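Local coordinates for protein glycerate 2-kinase (Pyrococcus horikoshii, PDB 1X3L) that catalyses the ATP-dependent phosphorylation of D-glycerate to 2-phosphoglycerate, with magnesium as cofactor, at residues E68-E74 / L88-K92; F217-K221 / H240-L245. Numbering follows the deposited sequence.

Contact 1: residues E68-E74 / L88-K92; sequences EDILDVE and LKRIK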
# COMPACT_ATOMS: atom_id res chain seq x y z
N GLU A 68 -5.33 1.52 20.90
CA GLU A 68 -5.78 2.10 22.17
C GLU A 68 -7.22 1.72 22.50
O GLU A 68 -7.60 1.69 23.67
CB GLU A 68 -5.69 3.63 22.14
CG GLU A 68 -4.29 4.20 22.04
CD GLU A 68 -4.27 5.70 22.33
OE1 GLU A 68 -5.09 6.44 21.74
OE2 GLU A 68 -3.43 6.13 23.15
N ASP A 69 -8.02 1.42 21.48
CA ASP A 69 -9.41 1.06 21.72
C ASP A 69 -9.58 -0.37 22.21
O ASP A 69 -10.65 -0.74 22.71
CB ASP A 69 -10.27 1.27 20.46
CG ASP A 69 -10.40 2.73 20.09
OD1 ASP A 69 -10.35 3.59 20.99
OD2 ASP A 69 -10.57 3.03 18.88
N ILE A 70 -8.54 -1.19 22.08
CA ILE A 70 -8.63 -2.57 22.53
C ILE A 70 -7.58 -2.94 23.56
O ILE A 70 -7.61 -4.04 24.11
CB ILE A 70 -8.53 -3.55 21.35
CG1 ILE A 70 -7.16 -3.43 20.68
CG2 ILE A 70 -9.65 -3.27 20.36
CD1 ILE A 70 -6.97 -4.39 19.52
N LEU A 71 -6.64 -2.03 23.82
CA LEU A 71 -5.58 -2.29 24.79
C LEU A 71 -5.14 -1.02 25.50
O LEU A 71 -5.15 0.07 24.93
CB LEU A 71 -4.36 -2.90 24.08
CG LEU A 71 -4.50 -4.30 23.48
CD1 LEU A 71 -3.29 -4.60 22.59
CD2 LEU A 71 -4.62 -5.34 24.59
N ASP A 72 -4.76 -1.16 26.77
CA ASP A 72 -4.29 -0.01 27.55
C ASP A 72 -2.82 0.19 27.19
O ASP A 72 -1.99 -0.69 27.43
CB ASP A 72 -4.43 -0.28 29.04
CG ASP A 72 -5.88 -0.44 29.47
OD1 ASP A 72 -6.69 0.47 29.18
OD2 ASP A 72 -6.21 -1.48 30.09
N VAL A 73 -2.51 1.33 26.60
CA VAL A 73 -1.14 1.62 26.20
C VAL A 73 -0.39 2.49 27.20
O VAL A 73 -0.80 3.61 27.51
CB VAL A 73 -1.12 2.31 24.81
CG1 VAL A 73 0.31 2.63 24.41
CG2 VAL A 73 -1.77 1.41 23.78
N GLU A 74 0.72 1.96 27.70
CA GLU A 74 1.54 2.67 28.67
C GLU A 74 2.02 3.98 28.07
O GLU A 74 1.96 5.03 28.72
CB GLU A 74 2.75 1.81 29.06
CG GLU A 74 3.72 2.50 30.01
CD GLU A 74 3.05 3.00 31.27
OE1 GLU A 74 2.25 2.24 31.85
OE2 GLU A 74 3.34 4.15 31.68
N LEU A 88 -4.48 11.54 20.23
CA LEU A 88 -4.61 10.21 20.82
C LEU A 88 -4.66 10.30 22.35
O LEU A 88 -4.27 11.31 22.93
CB LEU A 88 -3.43 9.33 20.39
CG LEU A 88 -3.40 8.97 18.89
CD1 LEU A 88 -2.10 8.26 18.55
CD2 LEU A 88 -4.60 8.10 18.55
N LYS A 89 -5.14 9.24 22.98
CA LYS A 89 -5.27 9.20 24.43
C LYS A 89 -3.96 9.10 25.21
O LYS A 89 -3.73 9.87 26.14
CB LYS A 89 -6.21 8.06 24.84
CG LYS A 89 -7.63 8.27 24.34
CD LYS A 89 -8.51 7.05 24.56
CE LYS A 89 -9.90 7.28 23.99
NZ LYS A 89 -10.76 6.07 24.09
N ARG A 90 -3.11 8.15 24.84
CA ARG A 90 -1.84 7.99 25.54
C ARG A 90 -0.63 7.93 24.62
O ARG A 90 0.47 7.61 25.05
CB ARG A 90 -1.88 6.73 26.40
CG ARG A 90 -3.03 6.70 27.39
CD ARG A 90 -2.66 5.89 28.61
NE ARG A 90 -1.46 6.44 29.24
CZ ARG A 90 -0.86 5.91 30.30
NH1 ARG A 90 -1.33 4.80 30.85
NH2 ARG A 90 0.23 6.49 30.80
N ILE A 91 -0.85 8.25 23.35
CA ILE A 91 0.23 8.23 22.37
C ILE A 91 0.51 9.64 21.86
O ILE A 91 -0.39 10.33 21.37
CB ILE A 91 -0.13 7.31 21.19
CG1 ILE A 91 -0.39 5.90 21.71
CG2 ILE A 91 0.99 7.31 20.16
CD1 ILE A 91 -0.93 4.94 20.67
N LYS A 92 1.76 10.06 21.98
CA LYS A 92 2.18 11.38 21.54
C LYS A 92 2.17 11.43 20.02
O LYS A 92 2.59 10.47 19.37
CB LYS A 92 3.58 11.69 22.07
CG LYS A 92 4.12 13.06 21.70
CD LYS A 92 5.57 13.21 22.15
CE LYS A 92 6.10 14.61 21.89
NZ LYS A 92 5.42 15.64 22.72
O HOH W 1 1.27 7.78 28.36

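Contact 2: residues F217-K221 / H240-L245; sequences FEDAK and HIERGL. With EDO (1,2-ethanediol), chain F.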
# COMPACT_ATOMS: atom_id res chain seq x y z
N PHE A 217 27.37 -3.37 3.65
CA PHE A 217 28.11 -2.12 3.51
C PHE A 217 28.90 -2.20 2.21
O PHE A 217 29.06 -1.20 1.51
CB PHE A 217 29.07 -1.93 4.69
CG PHE A 217 28.40 -1.47 5.96
CD1 PHE A 217 27.85 -0.20 6.04
CD2 PHE A 217 28.32 -2.31 7.06
CE1 PHE A 217 27.22 0.23 7.20
CE2 PHE A 217 27.70 -1.88 8.23
CZ PHE A 217 27.15 -0.61 8.30
N GLU A 218 29.38 -3.39 1.90
CA GLU A 218 30.15 -3.60 0.68
C GLU A 218 29.26 -3.33 -0.54
O GLU A 218 29.70 -2.73 -1.52
CB GLU A 218 30.69 -5.03 0.65
CG GLU A 218 31.66 -5.32 -0.48
CD GLU A 218 32.47 -6.57 -0.21
OE1 GLU A 218 33.20 -6.60 0.81
OE2 GLU A 218 32.38 -7.53 -1.02
N ASP A 219 28.00 -3.78 -0.47
CA ASP A 219 27.07 -3.54 -1.57
C ASP A 219 26.85 -2.04 -1.73
O ASP A 219 26.80 -1.52 -2.84
CB ASP A 219 25.72 -4.23 -1.32
CG ASP A 219 25.81 -5.74 -1.41
OD1 ASP A 219 26.64 -6.25 -2.19
OD2 ASP A 219 25.03 -6.43 -0.71
N ALA A 220 26.71 -1.35 -0.60
CA ALA A 220 26.49 0.09 -0.62
C ALA A 220 27.67 0.84 -1.25
O ALA A 220 27.47 1.77 -2.03
CB ALA A 220 26.25 0.60 0.79
N LYS A 221 28.89 0.43 -0.92
CA LYS A 221 30.07 1.08 -1.48
C LYS A 221 30.16 0.81 -2.98
O LYS A 221 30.40 1.73 -3.77
CB LYS A 221 31.34 0.58 -0.78
CG LYS A 221 32.60 1.34 -1.20
CD LYS A 221 33.82 0.89 -0.42
CE LYS A 221 35.07 1.66 -0.83
NZ LYS A 221 36.29 1.19 -0.11
N HIS A 240 31.17 6.60 7.54
CA HIS A 240 30.31 5.64 8.21
C HIS A 240 30.36 4.29 7.51
O HIS A 240 30.35 3.25 8.16
CB HIS A 240 28.86 6.11 8.26
CG HIS A 240 27.94 5.10 8.85
ND1 HIS A 240 28.00 4.73 10.18
CD2 HIS A 240 27.00 4.31 8.28
CE1 HIS A 240 27.13 3.76 10.40
NE2 HIS A 240 26.51 3.49 9.27
N ILE A 241 30.39 4.32 6.18
CA ILE A 241 30.43 3.09 5.41
C ILE A 241 31.78 2.37 5.57
O ILE A 241 31.81 1.15 5.66
CB ILE A 241 30.12 3.36 3.92
CG1 ILE A 241 28.63 3.71 3.78
CG2 ILE A 241 30.48 2.15 3.06
CD1 ILE A 241 28.21 4.15 2.39
N GLU A 242 32.87 3.13 5.60
CA GLU A 242 34.19 2.54 5.78
C GLU A 242 34.23 1.89 7.17
O GLU A 242 34.81 0.81 7.34
CB GLU A 242 35.29 3.60 5.68
CG GLU A 242 35.58 4.07 4.26
CD GLU A 242 36.07 2.93 3.37
OE1 GLU A 242 36.93 2.15 3.82
OE2 GLU A 242 35.59 2.82 2.22
N ARG A 243 33.62 2.54 8.15
CA ARG A 243 33.59 2.00 9.50
C ARG A 243 32.81 0.68 9.47
O ARG A 243 33.17 -0.27 10.16
CB ARG A 243 32.91 2.97 10.46
CG ARG A 243 33.67 4.26 10.72
CD ARG A 243 33.11 4.97 11.94
NE ARG A 243 33.31 4.17 13.15
CZ ARG A 243 32.61 4.30 14.27
NH1 ARG A 243 31.65 5.22 14.36
NH2 ARG A 243 32.86 3.51 15.30
N GLY A 244 31.74 0.64 8.68
CA GLY A 244 30.95 -0.57 8.57
C GLY A 244 31.76 -1.68 7.93
O GLY A 244 31.67 -2.84 8.32
N LEU A 245 32.58 -1.32 6.95
CA LEU A 245 33.43 -2.30 6.29
C LEU A 245 34.46 -2.85 7.26
O LEU A 245 34.86 -4.01 7.16
CB LEU A 245 34.13 -1.67 5.09
CG LEU A 245 33.24 -1.29 3.91
CD1 LEU A 245 34.10 -0.64 2.83
CD2 LEU A 245 32.56 -2.55 3.36
C1 EDO F . 38.15 4.02 -2.32
O1 EDO F . 37.98 2.64 -1.96
C2 EDO F . 38.28 4.87 -1.05
O2 EDO F . 38.46 6.25 -1.40

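Contact 1: residues E68-E74 / L88-K92
Strand 51-56, helix 60-70 and strand 75-81 form a beta-alpha-beta unit with adjacent parallel strands; the contact joins the C-terminal part of that helix and the turn after it to loop 88-91, which leads into the parallel edge strand 92-96 of this six-stranded sheet in an alpha/beta fold. Glu-68, which loses the most surface, is a bidentate acceptor for consecutive backbone amides: Lys-89 N donates to Glu-68 OE1 at 3.1 Å and Arg-90 N to Glu-68 OE2 at 2.7 Å. A glutamate suits this place because its side chain is long enough to reach an irregular loop and supply both acceptors. Arg-90 lies along 73-74; its long, flexible chain keeps the charged end near solvent, with Val-73 O and Glu-74 O over one face of the guanidinium. That charge is only loosely paired with Glu-74 OE2, which has Arg-118 as a stronger partner. Beneath, Val-73, branched and apolar as suits a buried site, meets Ile-91 (CG1 to CG1, 4.3 Å), and both rest on Val-53 of strand 51-56. Beside the Arg-90 guanidinium a water lies 2.9 Å from Glu-74 O and takes a weak hydrogen bond from Arg-90 NE at 3.2 Å.

Contact 2: residues F217-K221 / H240-L245
Two helical segments, 217-221 at the start of helix 217-226 and 240-245 near the end of helix 235-246, cross with their N-to-C directions 140° apart and their axes 9.3 Å apart at closest approach. The CA of Phe-217 lies 6.0 Å from the CA atoms of Ile-241, Gly-244 and Leu-245 alike, the closest CA approach. Phe-217 is the knob of this helix pair, its side chain sitting in a hole formed by His-240, Ile-241, Gly-244 and Leu-245. Gly-244 makes the close fit possible: its CA lies 3.5 Å from the centroid of the phenyl ring, a CH-pi contact over the face, and a CB here would clash with the ring. The ring also turns its edge toward the face of His-240 in an offset edge-to-face pair, centroids 5.8 Å apart, while ND1 of that histidine is hydrogen-bonded to Glu-142. Leu-245 CD2 packs on Phe-217 CB at 3.8 Å. One turn on, Ala-220 CB lies 4.4 Å from Ile-241 CD1, a loose contact extending the apolar patch. Lys-221 runs out fully extended, its CD 3.6 Å from Leu-245 CD1 and its NZ bound to Glu-242 OE2 at 2.9 Å; NZ also donates to O1 of a 1,2-ethanediol, probably from the crystallisation liquor. This chemistry is consistent with close side-chain fit, permitted by the glycine, bringing the helices together, with the salt bridge at the more exposed side.

Overall arrangement
The contacts bury nearly equal areas but hold different elements; their centres are 40 Å apart and their nearest atoms about 26 Å. Contact 1 lies at one edge of the parallel sheet, beside strand 92-96, whereas contact 2 joins two helices. Four of nine touching residues are buried in contact 2 and two of eight in contact 1, although contact 2 lies farther from the chain centre. An irregular loop offers backbone amides that a carboxylate can bind; in the helices most amides are used internally, and side chains and the bare CA of Gly-244 make the contact. The salt bridge of contact 2 is close (Lys-221 NZ to Glu-242 OE2, 2.9 Å), whereas the two in contact 1 are long.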